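Flavoprotein (Thermotoga maritima, PDB 5V8S) carries a mu-oxo-diiron centre and, like its family, probably binds FMN and acts as an electron-transfer oxidoreductase. Local coordinates at residues I271-Y276 with G326-E331; G277-V282 with T386-S391; V298-S303 with S311-D316. The protein carries 1 engineered substitution. One frame throughout, in Å; residues are numbered along the deposited sequence. Where two conformers were deposited one is given.

Contact 1: I271-Y276 with G326-E331; sequences IYDSMY and GVSTYE
Ser328 and Asp273 form the tight centre of this contact. The Ser328 hydroxyl donates to Asp273 O at 2.8 Å, coming from above the carbonyl plane. The same OG accepts a weak bond from Met275 N at 3.4 Å. With chi1 at -63°, OG lies anti to its own carbonyl carbon, beside the backbone N. In the conformer given, Asp273 answers with its side chain. Its OD1 takes the amide of Ser328 at 3.0 Å, in a nearly straight bond that arrives on the syn side of the carboxylate. Water 1 donates to both Asp273 OD2 and Ser328 O. Just before this cluster of bonds the chains are parallel strands. Gly326 N bonds to Ile271 O, and Asp273 N to Gly326 O. Gly326 has no side chain, and Tyr272 CB packs directly on its backbone, 3.6 Å from Gly326 CA.

Beyond Ser328 the contact opens into loops, and no further hydrogen bonds join the two segments. Met275 SD lies 3.6 Å from Ser328 CB and meets the Tyr330 ring obliquely, a Met-aromatic contact. Its CE meets Glu331 OE2 tip to tip. Tyr276 sets its edge on a face of Tyr330, with CE2 over the ring centre and the planes at 71°. This T-shaped pair lies toward the partly exposed side, where Tyr276 and Glu331 are. There the second subunit closes in: Tyr276 OH makes a weak hydrogen bond to Glu99, a residue of the di-iron pocket of that subunit.

The two strands are neighbours in the parallel sheet. Strand 296-302 flanks 267-273 on its other side, and strand 354-360 flanks 322-327. Helix 278-292 covers Tyr272 and Ser328, while helix 336-348 covers Ile271 and Asp273.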
ATOM      1  N   ILE A 271      -0.143  14.754   6.398  1.00 16.38           N
ATOM      2  CA  ILE A 271      -0.030  13.560   5.573  1.00 16.69           C
ATOM      3  C   ILE A 271      -0.075  14.010   4.119  1.00 17.19           C
ATOM      4  O   ILE A 271      -1.067  14.610   3.693  1.00 17.54           O
ATOM      5  CB  ILE A 271      -1.180  12.575   5.851  1.00 17.39           C
ATOM      6  CG1 ILE A 271      -1.220  12.152   7.312  1.00 18.16           C
ATOM      7  CG2 ILE A 271      -1.065  11.345   4.941  1.00 18.61           C
ATOM      8  CD1 ILE A 271      -2.572  11.630   7.705  1.00 18.23           C
ATOM      9  N   TYR A 272       0.968  13.705   3.353  1.00 16.20           N
ATOM     10  CA  TYR A 272       0.969  14.149   1.968  1.00 15.82           C
ATOM     11  C   TYR A 272       1.759  13.223   1.064  1.00 17.06           C
ATOM     12  O   TYR A 272       2.638  12.477   1.500  1.00 17.56           O
ATOM     13  CB  TYR A 272       1.494  15.583   1.840  1.00 16.86           C
ATOM     14  CG  TYR A 272       2.939  15.831   2.214  1.00 16.97           C
ATOM     15  CD1 TYR A 272       3.303  16.105   3.532  1.00 19.41           C
ATOM     16  CD2 TYR A 272       3.927  15.927   1.248  1.00 17.79           C
ATOM     17  CE1 TYR A 272       4.610  16.365   3.868  1.00 19.87           C
ATOM     18  CE2 TYR A 272       5.241  16.196   1.586  1.00 18.84           C
ATOM     19  CZ  TYR A 272       5.580  16.445   2.894  1.00 20.83           C
ATOM     20  OH  TYR A 272       6.889  16.748   3.246  1.00 23.43           O
ATOM     21  N   ASP A 273       1.436  13.303  -0.228  0.53 17.73           N
ATOM     22  CA  ASP A 273       2.195  12.637  -1.279  0.53 18.51           C
ATOM     23  C   ASP A 273       2.764  13.682  -2.228  0.53 19.35           C
ATOM     24  O   ASP A 273       2.034  14.554  -2.712  0.53 21.01           O
ATOM     25  CB  ASP A 273       1.393  11.529  -2.019  0.53 19.37           C
ATOM     26  CG  ASP A 273       0.104  12.020  -2.707  0.53 18.82           C
ATOM     27  OD1 ASP A 273      -0.349  13.163  -2.481  0.53 19.39           O
ATOM     28  OD2 ASP A 273      -0.467  11.200  -3.498  0.53 17.61           O
ATOM     29  N   SER A 274       4.071  13.594  -2.484  1.00 18.60           N
ATOM     30  CA  SER A 274       4.772  14.563  -3.308  1.00 19.79           C
ATOM     31  C   SER A 274       5.365  13.744  -4.439  1.00 21.80           C
ATOM     32  O   SER A 274       6.394  13.078  -4.253  1.00 21.96           O
ATOM     33  CB  SER A 274       5.810  15.295  -2.477  1.00 21.20           C
ATOM     34  OG  SER A 274       6.473  16.256  -3.260  1.00 21.79           O
ATOM     35  N   MET A 275       4.661  13.753  -5.588  1.00 24.48           N
ATOM     36  CA  MET A 275       5.067  12.980  -6.756  1.00 27.60           C
ATOM     37  C   MET A 275       6.337  13.536  -7.359  1.00 25.83           C
ATOM     38  O   MET A 275       7.159  12.763  -7.854  1.00 27.64           O
ATOM     39  CB  MET A 275       3.953  12.974  -7.812  1.00 29.80           C
ATOM     40  CG  MET A 275       2.772  12.031  -7.495  1.00 31.81           C
ATOM     41  SD  MET A 275       1.310  12.125  -8.605  1.00 32.23           S
ATOM     42  CE  MET A 275       2.005  11.447 -10.105  1.00 33.99           C
ATOM     43  N   TYR A 276       6.524  14.873  -7.312  1.00 26.90           N
ATOM     44  CA  TYR A 276       7.669  15.524  -7.941  1.00 28.34           C
ATOM     45  C   TYR A 276       8.377  16.569  -7.099  1.00 28.48           C
ATOM     46  O   TYR A 276       9.422  17.044  -7.541  1.00 29.74           O
ATOM     47  CB  TYR A 276       7.290  16.229  -9.263  1.00 30.16           C
ATOM     48  CG  TYR A 276       6.339  15.455 -10.153  1.00 31.96           C
ATOM     49  CD1 TYR A 276       6.736  14.281 -10.777  1.00 31.32           C
ATOM     50  CD2 TYR A 276       5.048  15.909 -10.376  1.00 32.27           C
ATOM     51  CE1 TYR A 276       5.866  13.559 -11.547  1.00 33.58           C
ATOM     52  CE2 TYR A 276       4.164  15.202 -11.157  1.00 33.23           C
ATOM     53  CZ  TYR A 276       4.576  14.024 -11.739  1.00 33.73           C
ATOM     54  OH  TYR A 276       3.688  13.331 -12.511  1.00 35.70           O
ATOM     55  N   GLY A 326      -1.876  16.937   1.985  1.00 17.31           N
ATOM     56  CA  GLY A 326      -1.358  17.491   0.746  1.00 17.62           C
ATOM     57  C   GLY A 326      -1.494  16.439  -0.346  1.00 18.45           C
ATOM     58  O   GLY A 326      -0.970  15.329  -0.195  1.00 19.97           O
ATOM     59  N   VAL A 327      -2.188  16.770  -1.435  1.00 18.87           N
ATOM     60  CA  VAL A 327      -2.675  15.795  -2.400  1.00 19.46           C
ATOM     61  C   VAL A 327      -2.138  16.141  -3.790  1.00 20.07           C
ATOM     62  O   VAL A 327      -2.463  17.202  -4.344  1.00 20.94           O
ATOM     63  CB  VAL A 327      -4.211  15.760  -2.408  1.00 21.98           C
ATOM     64  CG1 VAL A 327      -4.701  14.761  -3.405  1.00 22.97           C
ATOM     65  CG2 VAL A 327      -4.743  15.476  -1.002  1.00 23.27           C
ATOM     66  N   SER A 328      -1.324  15.245  -4.346  1.00 19.12           N
ATOM     67  CA  SER A 328      -0.982  15.299  -5.765  1.00 20.07           C
ATOM     68  C   SER A 328      -2.158  14.843  -6.615  1.00 21.90           C
ATOM     69  O   SER A 328      -2.849  13.872  -6.285  1.00 21.91           O
ATOM     70  CB  SER A 328       0.178  14.356  -6.080  1.00 21.32           C
ATOM     71  OG  SER A 328       1.389  14.706  -5.422  1.00 23.14           O
ATOM     72  N   THR A 329      -2.304  15.474  -7.779  1.00 22.79           N
ATOM     73  CA  THR A 329      -3.379  15.130  -8.688  1.00 23.94           C
ATOM     74  C   THR A 329      -2.778  14.992 -10.081  1.00 23.95           C
ATOM     75  O   THR A 329      -2.388  13.889 -10.455  1.00 23.81           O
ATOM     76  CB  THR A 329      -4.495  16.176  -8.633  1.00 25.29           C
ATOM     77  OG1 THR A 329      -3.964  17.444  -9.029  1.00 24.80           O
ATOM     78  CG2 THR A 329      -5.096  16.279  -7.221  1.00 25.97           C
ATOM     79  N   TYR A 330      -2.639  16.095 -10.829  1.00 25.38           N
ATOM     80  CA  TYR A 330      -2.157  16.044 -12.210  1.00 27.03           C
ATOM     81  C   TYR A 330      -3.155  15.271 -13.077  1.00 28.94           C
ATOM     82  O   TYR A 330      -4.255  15.772 -13.328  1.00 27.78           O
ATOM     83  CB  TYR A 330      -0.717  15.498 -12.267  1.00 26.91           C
ATOM     84  CG  TYR A 330       0.226  16.267 -11.338  1.00 25.26           C
ATOM     85  CD1 TYR A 330       0.747  17.495 -11.718  1.00 25.20           C
ATOM     86  CD2 TYR A 330       0.566  15.773 -10.073  1.00 24.57           C
ATOM     87  CE1 TYR A 330       1.588  18.209 -10.883  1.00 24.91           C
ATOM     88  CE2 TYR A 330       1.412  16.495  -9.215  1.00 24.69           C
ATOM     89  CZ  TYR A 330       1.923  17.703  -9.636  1.00 24.98           C
ATOM     90  OH  TYR A 330       2.757  18.430  -8.799  1.00 25.13           O
ATOM     91  N   GLU A 331      -2.803  14.051 -13.513  1.00 30.67           N
ATOM     92  CA  GLU A 331      -3.686  13.257 -14.368  1.00 35.84           C
ATOM     93  C   GLU A 331      -4.898  12.676 -13.633  1.00 33.62           C
ATOM     94  O   GLU A 331      -5.922  12.407 -14.275  1.00 32.85           O
ATOM     95  CB  GLU A 331      -2.885  12.123 -15.034  1.00 43.47           C
ATOM     96  CG  GLU A 331      -2.438  10.982 -14.093  1.00 50.73           C
ATOM     97  CD  GLU A 331      -1.198  11.361 -13.264  1.00 56.94           C
ATOM     98  OE1 GLU A 331      -0.757  12.536 -13.356  1.00 58.76           O
ATOM     99  OE2 GLU A 331      -0.653  10.481 -12.541  1.00 59.38           O
TER
HETATM  100  O   HOH W   1      -2.923  12.070  -4.450  1.00 26.67           O

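Contact 2: G277-V282 with T386-S391; sequences GFVENV and TEIKGS
Ile388 meets Val279 and Val282 in the apolar part of this contact, which joins the first turn of helix 278-292 to the end of strand 381-388. The Ile388 side chain divides its branches between the two valines. Its CD1 touches both methyls of Val279, with CG2 at 3.9 Å. Its CG2 meets Val282 CG2 at 3.7 Å and also lies against Phe278 O. Chi1 of -64° puts CG1 beside the backbone N, and chi2 of 176° extends CD1 onward to Val279, while CG2 turns to Val282. Phe358 of strand 354-360 packs against both Ile388 and Val282.

The aromatic part is one ring-to-backbone contact. Phe278 CD1 approaches Gly390 CA at 3.9 Å, obliquely to the ring. The same ring meets Phe132 of the second subunit, with the planes about 20° apart.

No direct hydrogen bond crosses between the segments. Polar contact runs through water 2, which donates to Phe278 O at 2.9 Å and to Lys389 O at 2.6 Å. The water sits in the ring plane of Phe278, at its edge. Within the helix, Asn281 N bonds to Gly277 O at 3.0 Å. Gly277 is the N-cap, and its backbone angles suit a residue without a side chain.

A helix start packed beside the C-terminal ends of parallel strands is characteristic of the flavodoxin-like alpha/beta fold. In flavodoxins the loop leading into this first helix holds the FMN phosphate, and the family makes a similar role likely here.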
ATOM      1  N   GLY A 277       7.843  16.990  -5.954  1.00 26.80           N
ATOM      2  CA  GLY A 277       8.458  18.040  -5.148  1.00 26.05           C
ATOM      3  C   GLY A 277       7.646  19.317  -5.008  1.00 23.84           C
ATOM      4  O   GLY A 277       7.897  20.102  -4.077  1.00 26.29           O
ATOM      5  N   PHE A 278       6.631  19.526  -5.833  1.00 23.18           N
ATOM      6  CA  PHE A 278       5.795  20.715  -5.696  1.00 22.51           C
ATOM      7  C   PHE A 278       4.912  20.656  -4.452  1.00 20.63           C
ATOM      8  O   PHE A 278       4.744  21.667  -3.758  1.00 21.76           O
ATOM      9  CB  PHE A 278       4.966  20.902  -6.951  1.00 24.89           C
ATOM     10  CG  PHE A 278       5.796  21.221  -8.151  1.00 27.36           C
ATOM     11  CD1 PHE A 278       6.282  22.491  -8.343  1.00 28.67           C
ATOM     12  CD2 PHE A 278       6.127  20.246  -9.059  1.00 28.99           C
ATOM     13  CE1 PHE A 278       7.063  22.794  -9.423  1.00 30.31           C
ATOM     14  CE2 PHE A 278       6.915  20.553 -10.167  1.00 31.08           C
ATOM     15  CZ  PHE A 278       7.378  21.825 -10.334  1.00 30.85           C
ATOM     16  N   VAL A 279       4.331  19.493  -4.149  1.00 18.79           N
ATOM     17  CA  VAL A 279       3.572  19.365  -2.908  1.00 18.43           C
ATOM     18  C   VAL A 279       4.489  19.550  -1.705  1.00 18.82           C
ATOM     19  O   VAL A 279       4.147  20.246  -0.742  1.00 17.64           O
ATOM     20  CB  VAL A 279       2.829  18.022  -2.871  1.00 17.61           C
ATOM     21  CG1 VAL A 279       2.139  17.852  -1.542  1.00 18.03           C
ATOM     22  CG2 VAL A 279       1.806  17.935  -4.004  1.00 18.92           C
ATOM     23  N   GLU A 280       5.670  18.930  -1.741  1.00 19.97           N
ATOM     24  CA  GLU A 280       6.608  19.071  -0.631  1.00 22.70           C
ATOM     25  C   GLU A 280       6.945  20.537  -0.361  1.00 22.76           C
ATOM     26  O   GLU A 280       7.057  20.950   0.798  1.00 22.70           O
ATOM     27  CB  GLU A 280       7.874  18.271  -0.944  1.00 27.53           C
ATOM     28  CG  GLU A 280       9.124  18.678  -0.161  1.00 32.88           C
ATOM     29  CD  GLU A 280       9.098  18.152   1.231  1.00 38.50           C
ATOM     30  OE1 GLU A 280       8.356  17.180   1.446  1.00 40.38           O
ATOM     31  OE2 GLU A 280       9.795  18.717   2.114  1.00 40.33           O
ATOM     32  N   ASN A 281       7.127  21.343  -1.412  1.00 22.83           N
ATOM     33  CA  ASN A 281       7.472  22.739  -1.189  1.00 25.81           C
ATOM     34  C   ASN A 281       6.374  23.470  -0.436  1.00 24.38           C
ATOM     35  O   ASN A 281       6.659  24.261   0.474  1.00 25.79           O
ATOM     36  CB  ASN A 281       7.712  23.407  -2.528  1.00 29.46           C
ATOM     37  CG  ASN A 281       9.040  23.017  -3.123  1.00 36.68           C
ATOM     38  OD1 ASN A 281       9.809  22.271  -2.508  1.00 39.70           O
ATOM     39  ND2 ASN A 281       9.319  23.505  -4.326  1.00 38.94           N
ATOM     40  N   VAL A 282       5.117  23.245  -0.815  1.00 21.44           N
ATOM     41  CA  VAL A 282       4.012  23.879  -0.109  1.00 21.67           C
ATOM     42  C   VAL A 282       3.896  23.331   1.306  1.00 20.07           C
ATOM     43  O   VAL A 282       3.666  24.085   2.262  1.00 21.65           O
ATOM     44  CB  VAL A 282       2.694  23.738  -0.889  1.00 23.56           C
ATOM     45  CG1 VAL A 282       1.505  24.144   0.003  1.00 24.25           C
ATOM     46  CG2 VAL A 282       2.735  24.597  -2.156  1.00 24.33           C
ATOM     47  N   THR A 386      -6.952  24.626  -0.306  1.00 24.03           N
ATOM     48  CA  THR A 386      -5.932  25.540  -0.816  1.00 23.36           C
ATOM     49  C   THR A 386      -5.220  24.886  -1.987  1.00 23.32           C
ATOM     50  O   THR A 386      -4.749  23.752  -1.886  1.00 23.14           O
ATOM     51  CB  THR A 386      -4.913  25.896   0.278  1.00 24.38           C
ATOM     52  OG1 THR A 386      -5.587  26.488   1.395  1.00 25.32           O
ATOM     53  CG2 THR A 386      -3.871  26.869  -0.234  1.00 24.95           C
ATOM     54  N   GLU A 387      -5.105  25.624  -3.078  1.00 24.43           N
ATOM     55  CA  GLU A 387      -4.484  25.095  -4.275  1.00 25.04           C
ATOM     56  C   GLU A 387      -2.968  25.060  -4.114  1.00 26.15           C
ATOM     57  O   GLU A 387      -2.357  26.042  -3.670  1.00 26.94           O
ATOM     58  CB  GLU A 387      -4.840  25.973  -5.475  1.00 27.32           C
ATOM     59  CG  GLU A 387      -4.342  25.368  -6.771  1.00 31.15           C
ATOM     60  CD  GLU A 387      -4.630  26.209  -8.004  1.00 34.56           C
ATOM     61  OE1 GLU A 387      -5.298  27.258  -7.888  1.00 36.58           O
ATOM     62  OE2 GLU A 387      -4.168  25.813  -9.100  1.00 35.09           O
ATOM     63  N   ILE A 388      -2.368  23.933  -4.490  1.00 24.78           N
ATOM     64  CA  ILE A 388      -0.919  23.806  -4.562  1.00 24.22           C
ATOM     65  C   ILE A 388      -0.515  24.208  -5.970  1.00 25.62           C
ATOM     66  O   ILE A 388      -0.854  23.527  -6.938  1.00 25.32           O
ATOM     67  CB  ILE A 388      -0.454  22.382  -4.228  1.00 23.52           C
ATOM     68  CG1 ILE A 388      -0.793  22.033  -2.772  1.00 23.86           C
ATOM     69  CG2 ILE A 388       1.053  22.232  -4.519  1.00 24.10           C
ATOM     70  CD1 ILE A 388      -0.459  20.606  -2.391  1.00 23.20           C
ATOM     71  N   LYS A 389       0.220  25.307  -6.076  1.00 26.60           N
ATOM     72  CA  LYS A 389       0.715  25.813  -7.340  1.00 28.21           C
ATOM     73  C   LYS A 389       2.221  25.613  -7.413  1.00 29.93           C
ATOM     74  O   LYS A 389       2.883  25.291  -6.427  1.00 32.64           O
ATOM     75  CB  LYS A 389       0.383  27.301  -7.471  1.00 29.34           C
ATOM     76  CG  LYS A 389      -1.090  27.589  -7.458  1.00 31.93           C
ATOM     77  CD  LYS A 389      -1.325  29.035  -7.789  1.00 36.42           C
ATOM     78  CE  LYS A 389      -2.792  29.361  -7.890  1.00 39.86           C
ATOM     79  NZ  LYS A 389      -2.977  30.746  -8.419  1.00 42.58           N
ATOM     80  N   GLY A 390       2.762  25.817  -8.608  1.00 29.23           N
ATOM     81  CA  GLY A 390       4.191  25.752  -8.781  1.00 30.93           C
ATOM     82  C   GLY A 390       4.831  27.094  -8.514  1.00 33.51           C
ATOM     83  O   GLY A 390       4.832  27.581  -7.376  1.00 35.16           O
ATOM     84  N   SER A 391       5.314  27.732  -9.578  1.00 35.30           N
ATOM     85  CA  SER A 391       6.229  28.853  -9.415  1.00 39.57           C
ATOM     86  C   SER A 391       5.559  30.059  -8.769  1.00 39.93           C
ATOM     87  O   SER A 391       6.204  30.785  -8.002  1.00 41.09           O
ATOM     88  CB  SER A 391       6.824  29.238 -10.769  1.00 42.81           C
ATOM     89  OG  SER A 391       7.911  30.114 -10.586  1.00 47.07           O
TER
HETATM   90  O   HOH W   2       4.853  24.186  -5.242  1.00 27.41           O

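Contact 3: V298-S303 with S311-D316; sequences VVYKFS and SEILKD
Tyr300 packs on Ile313 and reaches Asp316, and these three residues bury the most surface here. The tyrosine comes from the edge strand 296-302 and extends toward helix 310-316. Ile313 covers one face of the ring with CG1, 3.8 Å from the ring centroid and offset toward the rim. This is a CH-pi contact, and the two side chains slide past each other in opposite directions. Beyond it, Ile313 CD1 touches Phe302 CZ at 4.0 Å.

At the far end of the ring, Tyr300 OH donates to Asp316 OD2 in a very short bond of 2.5 Å. The carboxylate oxygen sits at the ring edge, in plane, and the side chains cross at about a right angle. Asp316 OD2 also lies 3.6 Å from Val298 CG1. The other oxygen, OD1, forms a salt bridge with Lys267, so both carboxylate oxygens have a partner. Glu312 CB borders the tyrosine hydroxyl, while Lys315 NZ makes a salt bridge with Glu312 OE1 along the helix.

The strand and helix run nearly antiparallel, at 150°. The helix leads on to strand 322-327, with strand 267-273 lying between the two strands in the sheet. This is the beta-alpha-beta crossover of the flavodoxin-like fold.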
ATOM      1  N   VAL A 298       3.282  16.206  13.439  1.00 20.62           N
ATOM      2  CA  VAL A 298       3.803  14.883  13.116  1.00 19.20           C
ATOM      3  C   VAL A 298       3.578  14.700  11.624  1.00 18.61           C
ATOM      4  O   VAL A 298       2.466  14.916  11.147  1.00 20.07           O
ATOM      5  CB  VAL A 298       3.070  13.794  13.916  1.00 21.60           C
ATOM      6  CG1 VAL A 298       3.601  12.434  13.557  1.00 22.49           C
ATOM      7  CG2 VAL A 298       3.210  14.063  15.423  1.00 23.99           C
ATOM      8  N   VAL A 299       4.632  14.361  10.889  1.00 18.30           N
ATOM      9  CA  VAL A 299       4.630  14.462   9.427  1.00 16.75           C
ATOM     10  C   VAL A 299       4.844  13.100   8.791  1.00 17.96           C
ATOM     11  O   VAL A 299       5.797  12.383   9.130  1.00 19.75           O
ATOM     12  CB  VAL A 299       5.692  15.468   8.936  1.00 18.25           C
ATOM     13  CG1 VAL A 299       5.638  15.621   7.421  1.00 19.44           C
ATOM     14  CG2 VAL A 299       5.504  16.832   9.626  1.00 19.72           C
ATOM     15  N   TYR A 300       3.976  12.767   7.838  1.00 17.01           N
ATOM     16  CA  TYR A 300       4.080  11.540   7.061  1.00 17.32           C
ATOM     17  C   TYR A 300       4.096  11.897   5.583  1.00 18.08           C
ATOM     18  O   TYR A 300       3.114  12.438   5.068  1.00 19.57           O
ATOM     19  CB  TYR A 300       2.912  10.606   7.368  1.00 17.53           C
ATOM     20  CG  TYR A 300       3.002  10.054   8.760  1.00 18.58           C
ATOM     21  CD1 TYR A 300       3.926   9.067   9.060  1.00 20.12           C
ATOM     22  CD2 TYR A 300       2.182  10.527   9.780  1.00 18.72           C
ATOM     23  CE1 TYR A 300       4.021   8.541  10.335  1.00 21.00           C
ATOM     24  CE2 TYR A 300       2.289  10.018  11.073  1.00 19.52           C
ATOM     25  CZ  TYR A 300       3.214   9.035  11.346  1.00 21.46           C
ATOM     26  OH  TYR A 300       3.318   8.510  12.628  1.00 23.88           O
ATOM     27  N   LYS A 301       5.188  11.567   4.903  1.00 19.13           N
ATOM     28  CA  LYS A 301       5.394  11.942   3.512  1.00 18.68           C
ATOM     29  C   LYS A 301       5.584  10.703   2.643  1.00 18.45           C
ATOM     30  O   LYS A 301       6.469   9.889   2.908  1.00 19.25           O
ATOM     31  CB  LYS A 301       6.652  12.824   3.376  1.00 21.43           C
ATOM     32  CG  LYS A 301       7.012  13.192   1.932  1.00 25.73           C
ATOM     33  CD  LYS A 301       8.510  13.522   1.698  1.00 31.65           C
ATOM     34  CE  LYS A 301       9.203  14.176   2.843  1.00 35.53           C
ATOM     35  NZ  LYS A 301      10.630  14.489   2.464  1.00 38.22           N
ATOM     36  N   PHE A 302       4.786  10.594   1.578  1.00 17.93           N
ATOM     37  CA  PHE A 302       5.013   9.613   0.511  1.00 17.85           C
ATOM     38  C   PHE A 302       5.793  10.313  -0.598  1.00 18.58           C
ATOM     39  O   PHE A 302       5.271  11.219  -1.240  1.00 20.96           O
ATOM     40  CB  PHE A 302       3.690   9.136  -0.071  1.00 17.95           C
ATOM     41  CG  PHE A 302       2.830   8.354   0.896  1.00 18.54           C
ATOM     42  CD1 PHE A 302       3.042   7.012   1.094  1.00 18.50           C
ATOM     43  CD2 PHE A 302       1.813   8.971   1.581  1.00 19.99           C
ATOM     44  CE1 PHE A 302       2.250   6.289   1.977  1.00 20.26           C
ATOM     45  CE2 PHE A 302       1.007   8.250   2.487  1.00 21.70           C
ATOM     46  CZ  PHE A 302       1.226   6.920   2.660  1.00 19.77           C
ATOM     47  N   SER A 303       7.021   9.894  -0.833  1.00 18.49           N
ATOM     48  CA  SER A 303       7.840  10.506  -1.872  1.00 18.59           C
ATOM     49  C   SER A 303       8.453   9.412  -2.731  1.00 17.92           C
ATOM     50  O   SER A 303       8.190   8.216  -2.545  1.00 17.78           O
ATOM     51  CB  SER A 303       8.957  11.355  -1.273  1.00 21.15           C
ATOM     52  OG  SER A 303       9.939  10.518  -0.681  1.00 22.39           O
ATOM     53  N   SER A 311       0.133   1.794   9.409  1.00 16.55           N
ATOM     54  CA  SER A 311      -0.191   1.583  10.820  1.00 17.98           C
ATOM     55  C   SER A 311       0.300   2.727  11.697  1.00 18.08           C
ATOM     56  O   SER A 311      -0.318   3.025  12.722  1.00 18.85           O
ATOM     57  CB  SER A 311       0.404   0.256  11.287  1.00 18.52           C
ATOM     58  OG  SER A 311       1.821   0.290  11.254  1.00 18.87           O
ATOM     59  N   GLU A 312       1.410   3.364  11.323  1.00 18.14           N
ATOM     60  CA  GLU A 312       1.924   4.487  12.095  1.00 19.58           C
ATOM     61  C   GLU A 312       1.112   5.753  11.850  1.00 19.47           C
ATOM     62  O   GLU A 312       0.867   6.524  12.782  1.00 20.45           O
ATOM     63  CB  GLU A 312       3.385   4.718  11.739  1.00 23.02           C
ATOM     64  CG  GLU A 312       4.310   3.627  12.204  1.00 27.65           C
ATOM     65  CD  GLU A 312       4.432   3.587  13.721  1.00 33.30           C
ATOM     66  OE1 GLU A 312       4.588   4.667  14.326  1.00 36.16           O
ATOM     67  OE2 GLU A 312       4.387   2.492  14.295  1.00 36.50           O
ATOM     68  N   ILE A 313       0.694   5.995  10.612  1.00 18.87           N
ATOM     69  CA  ILE A 313      -0.236   7.092  10.358  1.00 18.51           C
ATOM     70  C   ILE A 313      -1.476   6.938  11.224  1.00 18.33           C
ATOM     71  O   ILE A 313      -1.904   7.874  11.908  1.00 19.10           O
ATOM     72  CB  ILE A 313      -0.601   7.153   8.865  1.00 17.27           C
ATOM     73  CG1 ILE A 313       0.642   7.469   8.030  1.00 17.52           C
ATOM     74  CG2 ILE A 313      -1.679   8.211   8.623  1.00 19.66           C
ATOM     75  CD1 ILE A 313       0.451   7.321   6.525  1.00 17.89           C
ATOM     76  N   LEU A 314      -2.074   5.750  11.204  1.00 18.28           N
ATOM     77  CA  LEU A 314      -3.338   5.531  11.894  1.00 17.43           C
ATOM     78  C   LEU A 314      -3.187   5.734  13.395  1.00 17.66           C
ATOM     79  O   LEU A 314      -4.063   6.319  14.038  1.00 18.88           O
ATOM     80  CB  LEU A 314      -3.849   4.135  11.562  1.00 17.32           C
ATOM     81  CG  LEU A 314      -4.427   3.959  10.161  1.00 18.71           C
ATOM     82  CD1 LEU A 314      -4.710   2.516   9.925  1.00 19.94           C
ATOM     83  CD2 LEU A 314      -5.685   4.751   9.972  1.00 20.23           C
ATOM     84  N   LYS A 315      -2.058   5.300  13.958  1.00 17.85           N
ATOM     85  CA  LYS A 315      -1.810   5.453  15.386  1.00 18.71           C
ATOM     86  C   LYS A 315      -1.861   6.906  15.833  1.00 17.89           C
ATOM     87  O   LYS A 315      -2.226   7.190  16.992  1.00 19.59           O
ATOM     88  CB  LYS A 315      -0.440   4.869  15.700  1.00 20.23           C
ATOM     89  CG  LYS A 315       0.092   5.158  17.062  1.00 25.78           C
ATOM     90  CD  LYS A 315       1.591   4.905  17.101  1.00 30.45           C
ATOM     91  CE  LYS A 315       2.362   6.054  16.491  1.00 32.61           C
ATOM     92  NZ  LYS A 315       3.808   5.828  16.697  1.00 32.83           N
ATOM     93  N   ASP A 316      -1.478   7.824  14.960  1.00 17.49           N
ATOM     94  CA  ASP A 316      -1.366   9.224  15.349  1.00 17.85           C
ATOM     95  C   ASP A 316      -2.657  10.012  15.183  1.00 18.00           C
ATOM     96  O   ASP A 316      -2.723  11.150  15.657  1.00 20.18           O
ATOM     97  CB  ASP A 316      -0.199   9.881  14.587  1.00 18.55           C
ATOM     98  CG  ASP A 316       1.134   9.676  15.307  1.00 20.55           C
ATOM     99  OD1 ASP A 316       1.159   9.835  16.547  1.00 21.38           O
ATOM    100  OD2 ASP A 316       2.131   9.306  14.679  1.00 23.70           O
TER

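How the contacts relate
All three contacts are built on one five-stranded parallel sheet in the flavodoxin-like part of the chain. Contact 1 is the buried one. It joins two inner strands and their loops mainly by backbone and serine-aspartate hydrogen bonds. Contacts 2 and 3 are partly buried and join helices to the two outermost strands. Contact 2 relies on aliphatic packing and a bridging water, contact 3 on a ring face and a phenol-carboxylate bond. Contacts 1 and 2 meet directly: Tyr272 OH probably bonds to Glu280, though the distance is unusually short, and Ser274 OG bonds to Glu280 N. Contact 1 is tied to contact 3 by strand bonds between Tyr272 or Ser274 and Phe302.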